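Local coordinates for NADH dehydrogenase, putative (Plasmodium falciparum, PDB 5JWC), which probably oxidises NADH and passes the electrons through its FAD to ubiquinone, as a type II NADH dehydrogenase, at residues I134-I145 with W295-I305. Numbering follows the deposited sequence.
Sequences IAVGAKTNTFNI and WASGLAQTTLI. With FAD (flavin-adenine dinucleotide), chain C.
Lys139 and Ala300 form the hydrogen-bonded pair of a two-stranded antiparallel sheet, strands 138-140 and 299-301, with Lys139 N to Ala300 O at 2.7 Å and nearly straight (175°) and Ala300 N returning to Lys139 O at 2.8 Å. Beyond it Asn141 N reaches Gly298 O at 3.0 Å, bent (139°) and well above the carbonyl plane, less well aligned than the Lys139-Ala300 pair. Glycine suits position 298, since a side chain there would run into Asn141 O. Ala300 and Lys139 share one face: the small methyl of Ala300 packs on Asn141 CB, while the long lysine chain lies alongside the other strand, its CE 3.5 Å from Gln301 O. With CG anti to the backbone N (chi1 -174°), Asn141 lets OD1 accept from the N of Phe143, two residues on, the donor lying above the amide plane: an Asx turn leading into the type I' turn 142-145. Trp295 lies against this loop; its indole NE1 gives a weak bond to Asn141 O, and Ile145 CD1 meets the ring edge at CH2, 3.8 Å away. At the other end Val136 spreads its two methyls: CG2 packs on Ile305 CG1 at 3.7 Å, and CG1 on Leu304 CD2, beside the adenine of FAD. Thr302 is the N-cap of helix 303-309, its OG1 accepting a weak bond from Ile305 N, and a water accepting from its backbone N donates to Gly137 O and Gln301 OE1. Gly137 has positive phi, and a CB would strike FAD O3P. The contact ties the chain leaving FAD-domain strand 131-134 to that leaving strand 292-295 of the second, probably NADH-binding, Rossmann-type sheet: backbone bonds fix the middle, while apolar packing and one water close it beside the cofactor.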
ATOM      1  N   ILE A 134      28.664   9.937   6.329  1.00 28.33           N
ATOM      2  CA  ILE A 134      28.016   9.911   5.022  1.00 29.18           C
ATOM      3  C   ILE A 134      27.656   8.470   4.614  1.00 31.52           C
ATOM      4  O   ILE A 134      28.525   7.615   4.424  1.00 27.76           O
ATOM      5  CB  ILE A 134      28.888  10.557   3.946  1.00 26.93           C
ATOM      6  CG1 ILE A 134      29.332  11.964   4.386  1.00 31.23           C
ATOM      7  CG2 ILE A 134      28.164  10.569   2.576  1.00 26.67           C
ATOM      8  CD1 ILE A 134      30.181  12.694   3.340  1.00 29.82           C
ATOM      9  N   ALA A 135      26.359   8.216   4.508  1.00 29.46           N
ATOM     10  CA  ALA A 135      25.861   6.891   4.158  1.00 28.92           C
ATOM     11  C   ALA A 135      24.706   7.012   3.166  1.00 28.40           C
ATOM     12  O   ALA A 135      23.630   6.446   3.389  1.00 30.02           O
ATOM     13  CB  ALA A 135      25.412   6.147   5.406  1.00 23.93           C
ATOM     14  N   VAL A 136      24.930   7.742   2.080  1.00 29.28           N
ATOM     15  CA  VAL A 136      23.852   8.080   1.133  1.00 29.85           C
ATOM     16  C   VAL A 136      23.654   7.050   0.037  1.00 28.38           C
ATOM     17  O   VAL A 136      22.813   7.223  -0.847  1.00 29.66           O
ATOM     18  CB  VAL A 136      24.096   9.446   0.478  1.00 32.47           C
ATOM     19  CG1 VAL A 136      24.119  10.524   1.557  1.00 29.62           C
ATOM     20  CG2 VAL A 136      25.428   9.431  -0.344  1.00 29.91           C
ATOM     21  N   GLY A 137      24.425   5.971   0.094  1.00 29.35           N
ATOM     22  CA  GLY A 137      24.259   4.901  -0.867  1.00 30.66           C
ATOM     23  C   GLY A 137      24.589   5.306  -2.293  1.00 31.44           C
ATOM     24  O   GLY A 137      25.494   6.099  -2.535  1.00 30.34           O
ATOM     25  N   ALA A 138      23.868   4.711  -3.237  1.00 29.92           N
ATOM     26  CA  ALA A 138      24.066   4.950  -4.652  1.00 30.84           C
ATOM     27  C   ALA A 138      22.706   5.047  -5.360  1.00 39.64           C
ATOM     28  O   ALA A 138      21.657   4.900  -4.722  1.00 35.76           O
ATOM     29  CB  ALA A 138      24.921   3.842  -5.250  1.00 33.69           C
ATOM     30  N   LYS A 139      22.711   5.332  -6.659  1.00 38.43           N
ATOM     31  CA  LYS A 139      21.456   5.385  -7.407  1.00 39.21           C
ATOM     32  C   LYS A 139      21.508   4.485  -8.628  1.00 43.61           C
ATOM     33  O   LYS A 139      22.537   3.851  -8.913  1.00 41.58           O
ATOM     34  CB  LYS A 139      21.098   6.831  -7.786  1.00 42.15           C
ATOM     35  CG  LYS A 139      22.009   7.564  -8.763  1.00 46.12           C
ATOM     36  CD  LYS A 139      21.498   9.018  -8.894  1.00 57.57           C
ATOM     37  CE  LYS A 139      22.348   9.887  -9.812  1.00 50.37           C
ATOM     38  NZ  LYS A 139      22.615   9.177 -11.092  1.00 58.78           N
ATOM     39  N   THR A 140      20.378   4.370  -9.315  1.00 41.95           N
ATOM     40  CA  THR A 140      20.296   3.459 -10.447  1.00 45.18           C
ATOM     41  C   THR A 140      21.149   3.990 -11.601  1.00 42.62           C
ATOM     42  O   THR A 140      21.279   5.198 -11.784  1.00 42.92           O
ATOM     43  CB  THR A 140      18.830   3.244 -10.918  1.00 51.96           C
ATOM     44  OG1 THR A 140      17.975   3.008  -9.787  1.00 48.87           O
ATOM     45  CG2 THR A 140      18.742   2.054 -11.873  1.00 53.28           C
ATOM     46  N   ASN A 141      21.756   3.078 -12.345  1.00 45.12           N
ATOM     47  CA  ASN A 141      22.571   3.437 -13.502  1.00 48.26           C
ATOM     48  C   ASN A 141      22.030   2.816 -14.787  1.00 37.31           C
ATOM     49  O   ASN A 141      21.931   1.598 -14.894  1.00 39.81           O
ATOM     50  CB  ASN A 141      24.019   3.000 -13.293  1.00 46.31           C
ATOM     51  CG  ASN A 141      24.946   3.486 -14.400  1.00 52.34           C
ATOM     52  OD1 ASN A 141      24.553   4.281 -15.260  1.00 46.56           O
ATOM     53  ND2 ASN A 141      26.194   3.020 -14.367  1.00 55.67           N
ATOM     54  N   THR A 142      21.696   3.661 -15.753  1.00 38.85           N
ATOM     55  CA  THR A 142      21.148   3.214 -17.035  1.00 42.86           C
ATOM     56  C   THR A 142      22.218   2.943 -18.088  1.00 44.76           C
ATOM     57  O   THR A 142      21.890   2.555 -19.213  1.00 41.35           O
ATOM     58  CB  THR A 142      20.200   4.246 -17.632  1.00 42.28           C
ATOM     59  OG1 THR A 142      20.956   5.398 -18.040  1.00 50.15           O
ATOM     60  CG2 THR A 142      19.143   4.655 -16.615  1.00 49.47           C
ATOM     61  N   PHE A 143      23.482   3.195 -17.736  1.00 43.52           N
ATOM     62  CA  PHE A 143      24.596   3.118 -18.683  1.00 44.87           C
ATOM     63  C   PHE A 143      24.360   4.021 -19.908  1.00 44.04           C
ATOM     64  O   PHE A 143      24.920   3.792 -20.972  1.00 45.62           O
ATOM     65  CB  PHE A 143      24.825   1.665 -19.119  1.00 45.05           C
ATOM     66  CG  PHE A 143      25.014   0.705 -17.969  1.00 49.85           C
ATOM     67  CD1 PHE A 143      25.787   1.055 -16.870  1.00 55.99           C
ATOM     68  CD2 PHE A 143      24.397  -0.536 -17.974  1.00 57.49           C
ATOM     69  CE1 PHE A 143      25.956   0.174 -15.807  1.00 54.22           C
ATOM     70  CE2 PHE A 143      24.558  -1.422 -16.911  1.00 54.89           C
ATOM     71  CZ  PHE A 143      25.338  -1.064 -15.832  1.00 52.91           C
ATOM     72  N   ASN A 144      23.510   5.033 -19.741  1.00 41.83           N
ATOM     73  CA  ASN A 144      23.133   5.963 -20.802  1.00 46.96           C
ATOM     74  C   ASN A 144      22.554   5.258 -22.022  1.00 46.23           C
ATOM     75  O   ASN A 144      22.539   5.823 -23.106  1.00 45.01           O
ATOM     76  CB  ASN A 144      24.327   6.821 -21.235  1.00 48.23           C
ATOM     77  CG  ASN A 144      24.835   7.717 -20.123  1.00 54.23           C
ATOM     78  OD1 ASN A 144      25.996   7.624 -19.714  1.00 54.82           O
ATOM     79  ND2 ASN A 144      23.963   8.585 -19.620  1.00 52.74           N
ATOM     80  N   ILE A 145      22.090   4.026 -21.840  1.00 42.31           N
ATOM     81  CA  ILE A 145      21.446   3.282 -22.911  1.00 41.04           C
ATOM     82  C   ILE A 145      20.131   3.966 -23.221  1.00 44.12           C
ATOM     83  O   ILE A 145      19.330   4.244 -22.326  1.00 44.17           O
ATOM     84  CB  ILE A 145      21.229   1.807 -22.533  1.00 42.29           C
ATOM     85  CG1 ILE A 145      22.571   1.158 -22.210  1.00 38.74           C
ATOM     86  CG2 ILE A 145      20.528   1.049 -23.659  1.00 40.51           C
ATOM     87  CD1 ILE A 145      22.449  -0.217 -21.622  1.00 45.73           C
ATOM     88  N   TRP A 295      14.708  -3.343 -15.008  1.00 29.60           N
ATOM     89  CA  TRP A 295      16.144  -3.105 -15.032  1.00 31.95           C
ATOM     90  C   TRP A 295      16.742  -3.389 -13.651  1.00 33.65           C
ATOM     91  O   TRP A 295      16.649  -2.566 -12.739  1.00 31.08           O
ATOM     92  CB  TRP A 295      16.435  -1.662 -15.461  1.00 35.10           C
ATOM     93  CG  TRP A 295      17.801  -1.442 -16.033  1.00 35.35           C
ATOM     94  CD1 TRP A 295      18.919  -0.970 -15.373  1.00 36.82           C
ATOM     95  CD2 TRP A 295      18.198  -1.655 -17.388  1.00 33.83           C
ATOM     96  NE1 TRP A 295      19.981  -0.894 -16.248  1.00 34.48           N
ATOM     97  CE2 TRP A 295      19.560  -1.298 -17.488  1.00 38.37           C
ATOM     98  CE3 TRP A 295      17.534  -2.107 -18.532  1.00 34.65           C
ATOM     99  CZ2 TRP A 295      20.260  -1.388 -18.686  1.00 41.33           C
ATOM    100  CZ3 TRP A 295      18.236  -2.185 -19.720  1.00 39.21           C
ATOM    101  CH2 TRP A 295      19.579  -1.833 -19.785  1.00 38.27           C
ATOM    102  N   ALA A 296      17.359  -4.556 -13.494  1.00 33.31           N
ATOM    103  CA  ALA A 296      17.663  -5.042 -12.155  1.00 37.65           C
ATOM    104  C   ALA A 296      19.086  -4.735 -11.735  1.00 44.98           C
ATOM    105  O   ALA A 296      19.473  -5.028 -10.608  1.00 55.00           O
ATOM    106  CB  ALA A 296      17.401  -6.554 -12.065  1.00 34.75           C
ATOM    107  N   SER A 297      19.840  -4.109 -12.631  1.00 43.65           N
ATOM    108  CA  SER A 297      21.279  -3.940 -12.480  1.00 50.60           C
ATOM    109  C   SER A 297      21.738  -2.487 -12.636  1.00 47.71           C
ATOM    110  O   SER A 297      21.127  -1.705 -13.359  1.00 44.63           O
ATOM    111  CB  SER A 297      21.996  -4.824 -13.507  1.00 56.40           C
ATOM    112  OG  SER A 297      21.426  -4.658 -14.809  1.00 54.37           O
ATOM    113  N   GLY A 298      22.816  -2.131 -11.940  1.00 51.63           N
ATOM    114  CA  GLY A 298      23.489  -0.866 -12.174  1.00 48.23           C
ATOM    115  C   GLY A 298      23.467   0.178 -11.071  1.00 50.12           C
ATOM    116  O   GLY A 298      22.413   0.711 -10.702  1.00 53.21           O
ATOM    117  N   LEU A 299      24.659   0.497 -10.574  1.00 51.88           N
ATOM    118  CA  LEU A 299      24.848   1.541  -9.574  1.00 42.70           C
ATOM    119  C   LEU A 299      25.592   2.739 -10.152  1.00 47.33           C
ATOM    120  O   LEU A 299      26.531   2.583 -10.927  1.00 42.96           O
ATOM    121  CB  LEU A 299      25.635   1.010  -8.382  1.00 45.19           C
ATOM    122  CG  LEU A 299      25.015  -0.007  -7.423  1.00 48.66           C
ATOM    123  CD1 LEU A 299      25.922  -0.115  -6.209  1.00 46.02           C
ATOM    124  CD2 LEU A 299      23.609   0.403  -7.027  1.00 46.63           C
ATOM    125  N   ALA A 300      25.179   3.933  -9.747  1.00 46.77           N
ATOM    126  CA  ALA A 300      25.915   5.154 -10.030  1.00 44.55           C
ATOM    127  C   ALA A 300      25.936   5.988  -8.759  1.00 41.47           C
ATOM    128  O   ALA A 300      25.154   5.755  -7.838  1.00 39.05           O
ATOM    129  CB  ALA A 300      25.283   5.921 -11.177  1.00 47.76           C
ATOM    130  N   GLN A 301      26.841   6.951  -8.698  1.00 36.02           N
ATOM    131  CA  GLN A 301      26.994   7.750  -7.500  1.00 39.20           C
ATOM    132  C   GLN A 301      25.928   8.828  -7.422  1.00 40.44           C
ATOM    133  O   GLN A 301      25.487   9.350  -8.439  1.00 40.33           O
ATOM    134  CB  GLN A 301      28.390   8.376  -7.450  1.00 41.53           C
ATOM    135  CG  GLN A 301      29.476   7.350  -7.190  1.00 45.90           C
ATOM    136  CD  GLN A 301      29.211   6.567  -5.903  1.00 51.40           C
ATOM    137  OE1 GLN A 301      29.101   7.160  -4.821  1.00 47.03           O
ATOM    138  NE2 GLN A 301      29.107   5.233  -6.013  1.00 43.60           N
ATOM    139  N   THR A 302      25.509   9.154  -6.205  1.00 40.26           N
ATOM    140  CA  THR A 302      24.544  10.229  -6.010  1.00 41.53           C
ATOM    141  C   THR A 302      25.139  11.570  -6.434  1.00 41.78           C
ATOM    142  O   THR A 302      26.356  11.744  -6.437  1.00 39.32           O
ATOM    143  CB  THR A 302      24.122  10.341  -4.554  1.00 36.02           C
ATOM    144  OG1 THR A 302      25.290  10.557  -3.748  1.00 33.85           O
ATOM    145  CG2 THR A 302      23.417   9.063  -4.104  1.00 38.06           C
ATOM    146  N   THR A 303      24.272  12.527  -6.743  1.00 46.53           N
ATOM    147  CA  THR A 303      24.719  13.874  -7.089  1.00 45.76           C
ATOM    148  C   THR A 303      25.472  14.504  -5.918  1.00 41.01           C
ATOM    149  O   THR A 303      26.486  15.180  -6.108  1.00 40.40           O
ATOM    150  CB  THR A 303      23.528  14.774  -7.518  1.00 47.48           C
ATOM    151  OG1 THR A 303      22.615  14.921  -6.425  1.00 54.99           O
ATOM    152  CG2 THR A 303      22.796  14.147  -8.681  1.00 41.64           C
ATOM    153  N   LEU A 304      25.015  14.247  -4.700  1.00 41.24           N
ATOM    154  CA  LEU A 304      25.698  14.786  -3.525  1.00 34.85           C
ATOM    155  C   LEU A 304      27.177  14.385  -3.474  1.00 41.13           C
ATOM    156  O   LEU A 304      28.057  15.217  -3.194  1.00 40.26           O
ATOM    157  CB  LEU A 304      25.009  14.305  -2.250  1.00 36.02           C
ATOM    158  CG  LEU A 304      25.778  14.560  -0.951  1.00 38.28           C
ATOM    159  CD1 LEU A 304      25.983  16.069  -0.771  1.00 42.20           C
ATOM    160  CD2 LEU A 304      25.092  13.975   0.253  1.00 41.71           C
ATOM    161  N   ILE A 305      27.448  13.112  -3.753  1.00 37.56           N
ATOM    162  CA  ILE A 305      28.808  12.595  -3.692  1.00 40.84           C
ATOM    163  C   ILE A 305      29.650  13.200  -4.824  1.00 38.38           C
ATOM    164  O   ILE A 305      30.803  13.585  -4.614  1.00 40.28           O
ATOM    165  CB  ILE A 305      28.821  11.045  -3.780  1.00 37.08           C
ATOM    166  CG1 ILE A 305      28.258  10.421  -2.501  1.00 38.73           C
ATOM    167  CG2 ILE A 305      30.212  10.530  -4.019  1.00 38.59           C
ATOM    168  CD1 ILE A 305      29.070  10.691  -1.241  1.00 40.16           C
TER
HETATM  169  PA  FAD C 601      21.160   2.434   1.140  1.00 27.38           P
HETATM  170  O1A FAD C 601      20.584   2.433  -0.247  1.00 26.51           O
HETATM  171  O2A FAD C 601      20.762   1.261   1.963  1.00 23.19           O
HETATM  172  O5B FAD C 601      20.779   3.801   1.902  1.00 29.22           O
HETATM  173  C5B FAD C 601      21.078   5.066   1.357  1.00 24.53           C
HETATM  174  C4B FAD C 601      20.225   6.069   2.115  1.00 29.97           C
HETATM  175  O4B FAD C 601      20.662   7.378   1.807  1.00 30.34           O
HETATM  176  C3B FAD C 601      18.752   5.976   1.707  1.00 29.18           C
HETATM  177  O3B FAD C 601      17.957   6.130   2.863  1.00 27.79           O
HETATM  178  C2B FAD C 601      18.551   7.198   0.839  1.00 30.83           C
HETATM  179  O2B FAD C 601      17.224   7.662   0.924  1.00 30.48           O
HETATM  180  C1B FAD C 601      19.524   8.158   1.514  1.00 29.62           C
HETATM  181  N9A FAD C 601      19.966   9.286   0.689  1.00 33.78           N
HETATM  182  C8A FAD C 601      20.203   9.306  -0.665  1.00 32.48           C
HETATM  183  N7A FAD C 601      20.614  10.557  -0.991  1.00 33.99           N
HETATM  184  C5A FAD C 601      20.644  11.319   0.125  1.00 33.91           C
HETATM  185  C6A FAD C 601      20.986  12.645   0.337  1.00 35.28           C
HETATM  186  N6A FAD C 601      21.451  13.388  -0.667  1.00 34.88           N
HETATM  187  N1A FAD C 601      20.928  13.153   1.615  1.00 37.96           N
HETATM  188  C2A FAD C 601      20.529  12.348   2.666  1.00 34.19           C
HETATM  189  N3A FAD C 601      20.186  11.027   2.446  1.00 31.22           N
HETATM  190  C4A FAD C 601      20.237  10.529   1.190  1.00 31.86           C
HETATM  191  N1  FAD C 601      23.058  -6.764  -0.126  1.00 27.37           N
HETATM  192  C2  FAD C 601      23.373  -7.920   0.535  1.00 28.77           C
HETATM  193  O2  FAD C 601      24.363  -7.950   1.256  1.00 28.75           O
HETATM  194  N3  FAD C 601      22.579  -9.048   0.411  1.00 32.29           N
HETATM  195  C4  FAD C 601      21.452  -9.042  -0.368  1.00 33.72           C
HETATM  196  O4  FAD C 601      20.758 -10.065  -0.448  1.00 34.14           O
HETATM  197  C4X FAD C 601      21.114  -7.870  -1.034  1.00 29.83           C
HETATM  198  N5  FAD C 601      19.991  -7.813  -1.829  1.00 30.94           N
HETATM  199  C5X FAD C 601      19.674  -6.628  -2.483  1.00 29.31           C
HETATM  200  C6  FAD C 601      18.535  -6.560  -3.264  1.00 28.85           C
HETATM  201  C7  FAD C 601      18.194  -5.390  -3.933  1.00 30.57           C
HETATM  202  C7M FAD C 601      16.945  -5.369  -4.784  1.00 31.37           C
HETATM  203  C8  FAD C 601      18.996  -4.264  -3.805  1.00 28.88           C
HETATM  204  C8M FAD C 601      18.649  -2.991  -4.518  1.00 33.50           C
HETATM  205  C9  FAD C 601      20.145  -4.328  -3.013  1.00 27.00           C
HETATM  206  C9A FAD C 601      20.481  -5.504  -2.347  1.00 27.63           C
HETATM  207  N10 FAD C 601      21.614  -5.574  -1.555  1.00 26.42           N
HETATM  208  C10 FAD C 601      21.922  -6.737  -0.902  1.00 28.83           C
HETATM  209  C1' FAD C 601      22.545  -4.404  -1.424  1.00 27.03           C
HETATM  210  C2' FAD C 601      22.232  -3.437  -0.311  1.00 25.53           C
HETATM  211  O2' FAD C 601      20.920  -2.974  -0.468  1.00 26.38           O
HETATM  212  C3' FAD C 601      23.164  -2.249  -0.472  1.00 28.74           C
HETATM  213  O3' FAD C 601      24.508  -2.669  -0.526  1.00 27.64           O
HETATM  214  C4' FAD C 601      22.923  -1.348   0.727  1.00 29.08           C
HETATM  215  O4' FAD C 601      21.679  -0.732   0.508  1.00 28.11           O
HETATM  216  C5' FAD C 601      24.007  -0.298   0.909  1.00 26.63           C
HETATM  217  O5' FAD C 601      23.706   0.415   2.090  1.00 28.60           O
HETATM  218  P   FAD C 601      23.848   2.020   2.111  1.00 26.52           P
HETATM  219  O1P FAD C 601      23.567   2.520   3.509  1.00 27.29           O
HETATM  220  O2P FAD C 601      25.218   2.339   1.583  1.00 29.70           O
HETATM  221  O3P FAD C 601      22.766   2.544   1.023  1.00 28.47           O
HETATM  222  O   HOH W   1      26.574   8.042  -3.892  1.00 34.53           O